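Local coordinates for lactose Operon Repressor (Escherichia coli, PDB 1JYE), which represses transcription of the lactose operon by binding operator DNA, and is studied as a dimeric, C-terminally truncated variant with lowered operator affinity, at residues D274-E277 / D278-C281; G166-L169 / G170-L174. The protein carries 1 engineered substitution. All coordinates share one frame; numbering follows the deposited sequence.

Interaction 1. Residues D274-E277 / D278-C281; sequences DDTE and DSSC
In T276, OG1 stands between the backbone N and the carbonyl carbon (chi1 65°), and S279 OG takes the same setting (chi1 69°); each hydroxyl thereby meets a backbone atom of the other residue across a turn that contains the short 3-10 segment 279-280. OG1 of T276 accepts a bond from S279 N at 3.1 Å. In return S279 OG donates to T276 O at 2.6 Å, lying in the carbonyl plane on a lone pair. The same carbonyl oxygen also takes a weak bond from S279 N, strongly bent at 134°, so two donors of one residue grip it. One residue further on, S280 OG donates to E277 O at 3.1 Å, nearly in line with the C=O bond. A valine in place of T276 would probably cost S279 N its bond to OG1, leaving it the weak one to T276 O within the turn, which would be less firmly fixed. D275 OD1 comes to 3.3 Å from S279 OG, and R326 joins the two, through a salt bridge to D275 and a hydrogen bond to S279. The turn lies in the loop between strands 269-271 and 288-290, beside helix 247-259, whose D247 accepts T276 N; E277 touches Q78 of helix 74-89, and D278 OD2 is hydrogen-bonded to Q248 of the second subunit.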
loop_
_atom_site.group_PDB
_atom_site.type_symbol
_atom_site.label_atom_id
_atom_site.label_comp_id
_atom_site.label_asym_id
_atom_site.label_seq_id
_atom_site.Cartn_x
_atom_site.Cartn_y
_atom_site.Cartn_z
ATOM N N ASP A 274 6.332 11.508 -2.321
ATOM C CA ASP A 274 6.256 10.434 -1.320
ATOM C C ASP A 274 7.529 9.596 -1.215
ATOM O O ASP A 274 8.036 9.357 -0.121
ATOM C CB ASP A 274 5.109 9.447 -1.593
ATOM C CG ASP A 274 3.743 10.000 -1.229
ATOM O OD1 ASP A 274 3.664 11.040 -0.541
ATOM O OD2 ASP A 274 2.741 9.372 -1.627
ATOM N N ASP A 275 8.029 9.170 -2.370
ATOM C CA ASP A 275 9.183 8.279 -2.489
ATOM C C ASP A 275 8.749 6.919 -1.969
ATOM O O ASP A 275 9.280 6.404 -0.978
ATOM C CB ASP A 275 10.421 8.755 -1.712
ATOM C CG ASP A 275 11.619 7.829 -1.923
ATOM O OD1 ASP A 275 11.636 7.130 -2.959
ATOM O OD2 ASP A 275 12.540 7.793 -1.079
ATOM N N THR A 276 7.749 6.352 -2.633
ATOM C CA THR A 276 7.243 5.039 -2.259
ATOM C C THR A 276 8.308 4.015 -2.614
ATOM O O THR A 276 9.177 4.272 -3.443
ATOM C CB THR A 276 5.962 4.687 -3.034
ATOM O OG1 THR A 276 6.266 4.575 -4.432
ATOM C CG2 THR A 276 4.908 5.765 -2.838
ATOM N N GLU A 277 8.241 2.849 -1.982
ATOM C CA GLU A 277 9.204 1.796 -2.256
ATOM C C GLU A 277 9.193 1.459 -3.744
ATOM O O GLU A 277 10.244 1.283 -4.356
ATOM C CB GLU A 277 8.857 0.563 -1.421
ATOM C CG GLU A 277 8.774 0.867 0.067
ATOM C CD GLU A 277 8.047 -0.207 0.853
ATOM O OE1 GLU A 277 8.517 -1.363 0.851
ATOM O OE2 GLU A 277 7.005 0.112 1.472
ATOM N N ASP A 278 8.000 1.393 -4.327
ATOM C CA ASP A 278 7.855 1.073 -5.746
ATOM C C ASP A 278 8.465 2.106 -6.692
ATOM O O ASP A 278 8.908 1.757 -7.785
ATOM C CB ASP A 278 6.374 0.933 -6.123
ATOM C CG ASP A 278 5.705 -0.276 -5.497
ATOM O OD1 ASP A 278 4.469 -0.384 -5.631
ATOM O OD2 ASP A 278 6.399 -1.111 -4.883
ATOM N N SER A 279 8.485 3.372 -6.283
ATOM C CA SER A 279 8.984 4.431 -7.158
ATOM C C SER A 279 10.390 4.231 -7.711
ATOM O O SER A 279 10.700 4.713 -8.798
ATOM C CB SER A 279 8.885 5.800 -6.462
ATOM O OG SER A 279 9.800 5.919 -5.391
ATOM N N SER A 280 11.237 3.518 -6.978
ATOM C CA SER A 280 12.600 3.280 -7.434
ATOM C C SER A 280 12.619 2.305 -8.609
ATOM O O SER A 280 13.633 2.165 -9.293
ATOM C CB SER A 280 13.445 2.715 -6.292
ATOM O OG SER A 280 12.936 1.462 -5.867
ATOM N N CYS A 281 11.498 1.629 -8.841
ATOM C CA CYS A 281 11.425 0.668 -9.933
ATOM C C CYS A 281 10.432 1.020 -11.030
ATOM O O CYS A 281 10.056 0.171 -11.834
ATOM C CB CYS A 281 11.147 -0.732 -9.382
ATOM S SG CYS A 281 12.578 -1.426 -8.533
#

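Interaction 2. Residues G166-L169 / G170-L174; sequences GTRL and GVEHL
R168 and E172, one turn apart on helix 163-177, form an i to i+4 salt bridge on a helix of the periplasmic-binding-protein-like fold. From CB, with CG anti to the backbone N (chi1 174°), CG and CD of the arginine lie alongside the glutamate carboxylate: CG is 3.4 Å from E172 OE1, and CD follows at 3.6 Å from that same oxygen. The chain then bends at chi3 (57°), which carries the guanidinium round to E172 OE2; there NH1 donates, while NH2 has a long, weak ion pair with D165. E172 reaches back with an extended chain, its CG resting 3.3 Å from R168 O. Beneath the pair runs the helical backbone: E172 N donates to R168 O at 2.8 Å, V171 N to T167 O at 3.0 Å and H173 N to L169 O, whereas the bond from G170 N to G166 O is weak. Elsewhere on the helix V171 packs on L205 and L243, T167 OG1 bonds back to H163 O, and H173 NE2 is hydrogen-bonded to T329 OG1. In the salt bridge itself, NH1 to OE2 spans 3.1 Å; OE2 lies in the guanidinium plane, but NH1 approaches it from above the carboxylate plane, the two planes being 64° apart.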
loop_
_atom_site.group_PDB
_atom_site.type_symbol
_atom_site.label_atom_id
_atom_site.label_comp_id
_atom_site.label_asym_id
_atom_site.label_seq_id
_atom_site.Cartn_x
_atom_site.Cartn_y
_atom_site.Cartn_z
ATOM N N GLY A 166 8.757 20.661 0.431
ATOM C CA GLY A 166 8.486 19.687 -0.612
ATOM C C GLY A 166 8.101 20.307 -1.942
ATOM O O GLY A 166 8.552 19.859 -2.995
ATOM N N THR A 167 7.269 21.346 -1.904
ATOM C CA THR A 167 6.847 22.001 -3.129
ATOM C C THR A 167 7.970 22.861 -3.707
ATOM O O THR A 167 8.151 22.913 -4.920
ATOM C CB THR A 167 5.573 22.853 -2.893
ATOM O OG1 THR A 167 5.805 23.805 -1.845
ATOM C CG2 THR A 167 4.406 21.949 -2.497
ATOM N N ARG A 168 8.733 23.520 -2.841
ATOM C CA ARG A 168 9.841 24.345 -3.308
ATOM C C ARG A 168 10.880 23.460 -3.995
ATOM O O ARG A 168 11.384 23.795 -5.062
ATOM C CB ARG A 168 10.492 25.087 -2.141
ATOM C CG ARG A 168 11.751 25.866 -2.531
ATOM C CD ARG A 168 12.397 26.489 -1.305
ATOM N NE ARG A 168 12.723 25.474 -0.310
ATOM C CZ ARG A 168 13.718 24.599 -0.423
ATOM N NH1 ARG A 168 14.508 24.608 -1.488
ATOM N NH2 ARG A 168 13.903 23.692 0.524
ATOM N N LEU A 169 11.189 22.322 -3.383
ATOM C CA LEU A 169 12.174 21.406 -3.953
ATOM C C LEU A 169 11.795 20.962 -5.360
ATOM O O LEU A 169 12.638 20.947 -6.257
ATOM C CB LEU A 169 12.345 20.175 -3.055
ATOM C CG LEU A 169 13.183 20.357 -1.789
ATOM C CD1 LEU A 169 13.036 19.136 -0.892
ATOM C CD2 LEU A 169 14.642 20.578 -2.171
ATOM N N GLY A 170 10.528 20.601 -5.548
ATOM C CA GLY A 170 10.069 20.161 -6.853
ATOM C C GLY A 170 10.144 21.272 -7.882
ATOM O O GLY A 170 10.644 21.077 -8.988
ATOM N N VAL A 171 9.644 22.448 -7.517
ATOM C CA VAL A 171 9.665 23.584 -8.430
ATOM C C VAL A 171 11.090 24.013 -8.767
ATOM O O VAL A 171 11.434 24.174 -9.938
ATOM C CB VAL A 171 8.913 24.798 -7.833
ATOM C CG1 VAL A 171 9.137 26.032 -8.703
ATOM C CG2 VAL A 171 7.423 24.489 -7.740
ATOM N N GLU A 172 11.922 24.195 -7.747
ATOM C CA GLU A 172 13.293 24.632 -7.984
ATOM C C GLU A 172 14.110 23.636 -8.796
ATOM O O GLU A 172 14.984 24.029 -9.569
ATOM C CB GLU A 172 13.983 24.957 -6.654
ATOM C CG GLU A 172 13.423 26.234 -6.032
ATOM C CD GLU A 172 14.150 26.689 -4.785
ATOM O OE1 GLU A 172 13.839 27.801 -4.311
ATOM O OE2 GLU A 172 15.019 25.952 -4.274
ATOM N N HIS A 173 13.816 22.350 -8.635
ATOM C CA HIS A 173 14.524 21.317 -9.385
ATOM C C HIS A 173 14.234 21.486 -10.879
ATOM O O HIS A 173 15.153 21.497 -11.703
ATOM C CB HIS A 173 14.076 19.928 -8.912
ATOM C CG HIS A 173 14.726 18.797 -9.647
ATOM N ND1 HIS A 173 16.094 18.648 -9.725
ATOM C CD2 HIS A 173 14.195 17.750 -10.323
ATOM C CE1 HIS A 173 16.377 17.557 -10.417
ATOM N NE2 HIS A 173 15.242 16.994 -10.790
ATOM N N LEU A 174 12.957 21.628 -11.223
ATOM C CA LEU A 174 12.544 21.797 -12.612
ATOM C C LEU A 174 13.041 23.118 -13.189
ATOM O O LEU A 174 13.491 23.174 -14.333
ATOM C CB LEU A 174 11.019 21.718 -12.727
ATOM C CG LEU A 174 10.439 20.337 -12.393
ATOM C CD1 LEU A 174 8.929 20.369 -12.483
ATOM C CD2 LEU A 174 11.013 19.301 -13.359
#

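Interactions 1 and 2 are both local; their centres lie about 18 Å apart and their nearest atoms about 9 Å. They belong to different elements: interaction 2 is on helix 163-177, which comes earlier in the chain and packs against helix 192-207 and strand 241-244, whereas interaction 1 is in the loop after strand 269-271, the neighbour of 241-244 in the same parallel sheet. In 166-174 most residues are buried and the charged pair is partly exposed; 274-281 is only partly buried and meets the second subunit. Their chemistry differs accordingly: regular main-chain bonds with an ion pair alongside in the helix, against hydroxyls bonding to main-chain atoms in the irregular turn.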